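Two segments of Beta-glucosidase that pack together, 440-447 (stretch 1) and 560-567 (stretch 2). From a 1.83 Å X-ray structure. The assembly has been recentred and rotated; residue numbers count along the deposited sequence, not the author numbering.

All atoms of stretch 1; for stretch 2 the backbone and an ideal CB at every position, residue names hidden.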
# COMPACT_ATOMS: atom_id res chain seq x y z
N ASP A 440 12.63 2.22 -17.05
CA ASP A 440 11.46 3.06 -16.77
C ASP A 440 11.19 3.03 -15.27
O ASP A 440 10.67 2.04 -14.76
CB ASP A 440 10.26 2.60 -17.58
CG ASP A 440 9.16 3.65 -17.65
OD1 ASP A 440 8.54 3.94 -16.61
OD2 ASP A 440 8.92 4.18 -18.76
N ILE A 441 11.55 4.12 -14.59
CA ILE A 441 11.33 4.23 -13.15
C ILE A 441 9.86 4.02 -12.82
O ILE A 441 9.52 3.29 -11.88
CB ILE A 441 11.83 5.60 -12.65
CG1 ILE A 441 13.34 5.71 -12.82
CG2 ILE A 441 11.39 5.84 -11.21
CD1 ILE A 441 14.12 4.82 -11.88
N GLY A 442 8.98 4.67 -13.58
CA GLY A 442 7.56 4.59 -13.24
C GLY A 442 6.99 3.20 -13.46
O GLY A 442 6.20 2.72 -12.64
N ASN A 443 7.36 2.54 -14.55
CA ASN A 443 6.87 1.18 -14.77
C ASN A 443 7.39 0.23 -13.69
O ASN A 443 6.66 -0.64 -13.21
CB ASN A 443 7.27 0.66 -16.16
CG ASN A 443 6.52 1.36 -17.28
OD1 ASN A 443 5.55 2.08 -17.05
ND2 ASN A 443 6.99 1.15 -18.52
N GLN A 444 8.66 0.38 -13.30
CA GLN A 444 9.20 -0.52 -12.28
C GLN A 444 8.64 -0.20 -10.90
O GLN A 444 8.72 -1.03 -10.00
CB GLN A 444 10.73 -0.47 -12.27
CG GLN A 444 11.35 0.75 -11.56
CD GLN A 444 12.86 0.82 -11.73
OE1 GLN A 444 13.38 0.50 -12.81
NE2 GLN A 444 13.56 1.26 -10.69
N SER A 445 8.05 0.98 -10.73
CA SER A 445 7.42 1.33 -9.46
C SER A 445 5.96 0.93 -9.40
O SER A 445 5.45 0.60 -8.32
CB SER A 445 7.56 2.83 -9.21
OG SER A 445 8.93 3.17 -9.11
N GLY A 446 5.26 0.96 -10.54
CA GLY A 446 3.85 0.60 -10.55
C GLY A 446 2.98 1.65 -9.85
O GLY A 446 3.38 2.80 -9.64
N GLY A 447 1.77 1.22 -9.50
CA GLY A 447 0.78 2.13 -8.96
C GLY A 447 1.21 2.78 -7.66
O GLY A 447 2.17 2.37 -7.00
N UNK A 560 8.44 -8.48 -9.84
CA UNK A 560 7.28 -7.81 -9.20
C UNK A 560 7.37 -6.31 -9.53
O UNK A 560 7.58 -5.96 -10.71
CB UNK A 560 7.26 -8.04 -7.69
N UNK A 561 7.17 -5.41 -8.56
CA UNK A 561 7.24 -3.96 -8.78
C UNK A 561 8.28 -3.42 -7.81
O UNK A 561 7.94 -2.99 -6.69
CB UNK A 561 5.88 -3.28 -8.58
N UNK A 562 9.56 -3.43 -8.19
CA UNK A 562 10.64 -3.27 -7.20
C UNK A 562 10.83 -1.87 -6.66
O UNK A 562 11.50 -1.72 -5.63
CB UNK A 562 11.96 -3.72 -7.82
N UNK A 563 10.29 -0.85 -7.31
CA UNK A 563 10.42 0.49 -6.77
C UNK A 563 11.58 1.29 -7.35
O UNK A 563 11.98 1.08 -8.49
CB UNK A 563 10.58 0.41 -5.25
N UNK A 564 12.12 2.21 -6.56
CA UNK A 564 13.11 3.13 -7.11
C UNK A 564 14.49 2.51 -7.28
O UNK A 564 15.28 3.02 -8.09
CB UNK A 564 13.22 4.36 -6.21
N UNK A 565 14.81 1.42 -6.59
CA UNK A 565 16.19 0.90 -6.62
C UNK A 565 16.30 -0.29 -7.57
O UNK A 565 16.48 -1.44 -7.17
CB UNK A 565 16.64 0.49 -5.22
N UNK A 566 16.23 0.02 -8.87
CA UNK A 566 16.26 -1.03 -9.88
C UNK A 566 17.54 -1.84 -9.90
O UNK A 566 17.55 -2.97 -10.41
CB UNK A 566 16.04 -0.41 -11.26
N UNK A 567 18.63 -1.29 -9.34
CA UNK A 567 19.90 -2.01 -9.35
C UNK A 567 19.85 -3.32 -8.57
O UNK A 567 20.67 -4.21 -8.81
CB UNK A 567 21.00 -1.12 -8.78

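At position 560 the phi/psi pair is 62/-135 and no atom of stretch 1 lies within 5.5 Å of the ideal CB. Positive phi with strongly negative psi favours glycine and is uncommon for other residues, though stretch 1 sets no limit on size or polarity. The residue is Trp560, which adopts these angles all the same and whose indole leads away from stretch 1.

Position 561 sits beside the end of the helix. Its CA-to-CB bond runs sideways, with the ideal CB 3.9 Å from both Gln444 O and Ser445 O, and the bare CA of Gly446 leaves space nearby. A medium-sized aliphatic chain would suit, leucine, isoleucine, valine or methionine among them. Leu561 takes this place with chi1 m and chi2 t; its CD2 reaches 4.0 Å from Asn443 O and 4.3 Å from Gly446 CA. The fit depends on the glycine at 446, since an ideal CB there would stand 2.8 Å from Leu561 CD1. Water 1 lies between the stretches, 2.7 Å from Ser445 O and 2.9 Å from Leu561 O, within hydrogen-bonding distance of both.

At 562, phi/psi of -75/-16 is compatible with proline, and the CB points sideways, 4.7 Å from Gln444 O. The backbone N at 562 lies 3.1 Å from Gln444 O, but an N-H there would point well off the line to it, so proline loses no good bond to that oxygen by lacking one. Small residues would also fit. Pro562 has no hydrogen to share, and its CG packs 4.3 Å from Gln444 CB.

Position 563 has phi/psi of 96/-151, where a CB would be jammed against the preceding carbonyl oxygen; glycine is strongly indicated. Its backbone makes both direct hydrogen bonds between the stretches: Gly563 N donates to Gln444 O (3.1 Å, 172°), and Gln444 NE2 donates to Gly563 O (2.7 Å, 150°). Gln444 thus engages one residue through its main chain and its side chain.

At 564 the CB points away, 5.3 Å from Ser445 OG, so many residues are admissible. Ser564 adopts chi1 p; its backbone contributes more directly, with Ser564 O 4.4 Å from Ile441 CD1.

Position 565 also points its CB away, with nothing of stretch 1 within 5.5 Å, leaving the choice wide. It is Glu565, whose OE1 accepts a hydrogen bond from the side chain at 567.

At 566 the CB would point toward stretch 1 and come within 3.0 Å of Gln444 NE2, a tight approach that favours glycine although phi/psi of -62/-21 permits any L-residue. Gly566 avoids that crowding.

Position 567 points away and is unconstrained by stretch 1; Gln567 NE2 donates to Glu565 OE1 at 3.0 Å.

Stretch 2 (560-567) WLPGSEGQ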
# COMPACT_ATOMS: atom_id res chain seq x y z
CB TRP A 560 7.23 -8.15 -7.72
CG TRP A 560 7.44 -9.60 -7.46
CD1 TRP A 560 8.50 -10.17 -6.83
CD2 TRP A 560 6.59 -10.68 -7.87
NE1 TRP A 560 8.36 -11.54 -6.81
CE2 TRP A 560 7.19 -11.88 -7.44
CE3 TRP A 560 5.36 -10.74 -8.55
CZ2 TRP A 560 6.61 -13.13 -7.65
CZ3 TRP A 560 4.79 -11.99 -8.77
CH2 TRP A 560 5.42 -13.17 -8.32
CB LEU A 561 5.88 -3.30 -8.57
CG LEU A 561 4.78 -3.87 -9.45
CD1 LEU A 561 3.39 -3.41 -8.96
CD2 LEU A 561 5.02 -3.51 -10.91
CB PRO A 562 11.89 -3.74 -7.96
CG PRO A 562 11.55 -3.58 -9.40
CD PRO A 562 10.07 -3.83 -9.52
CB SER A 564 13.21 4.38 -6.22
OG SER A 564 13.43 4.02 -4.87
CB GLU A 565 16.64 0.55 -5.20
CG GLU A 565 16.47 1.71 -4.22
CD GLU A 565 16.95 3.04 -4.79
OE1 GLU A 565 18.08 3.11 -5.31
OE2 GLU A 565 16.19 4.03 -4.72
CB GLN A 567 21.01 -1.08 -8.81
CG GLN A 567 20.88 -0.73 -7.34
CD GLN A 567 20.01 0.51 -7.03
OE1 GLN A 567 19.13 0.90 -7.80
NE2 GLN A 567 20.28 1.12 -5.87
O HOH W 1 7.24 -0.19 -6.41
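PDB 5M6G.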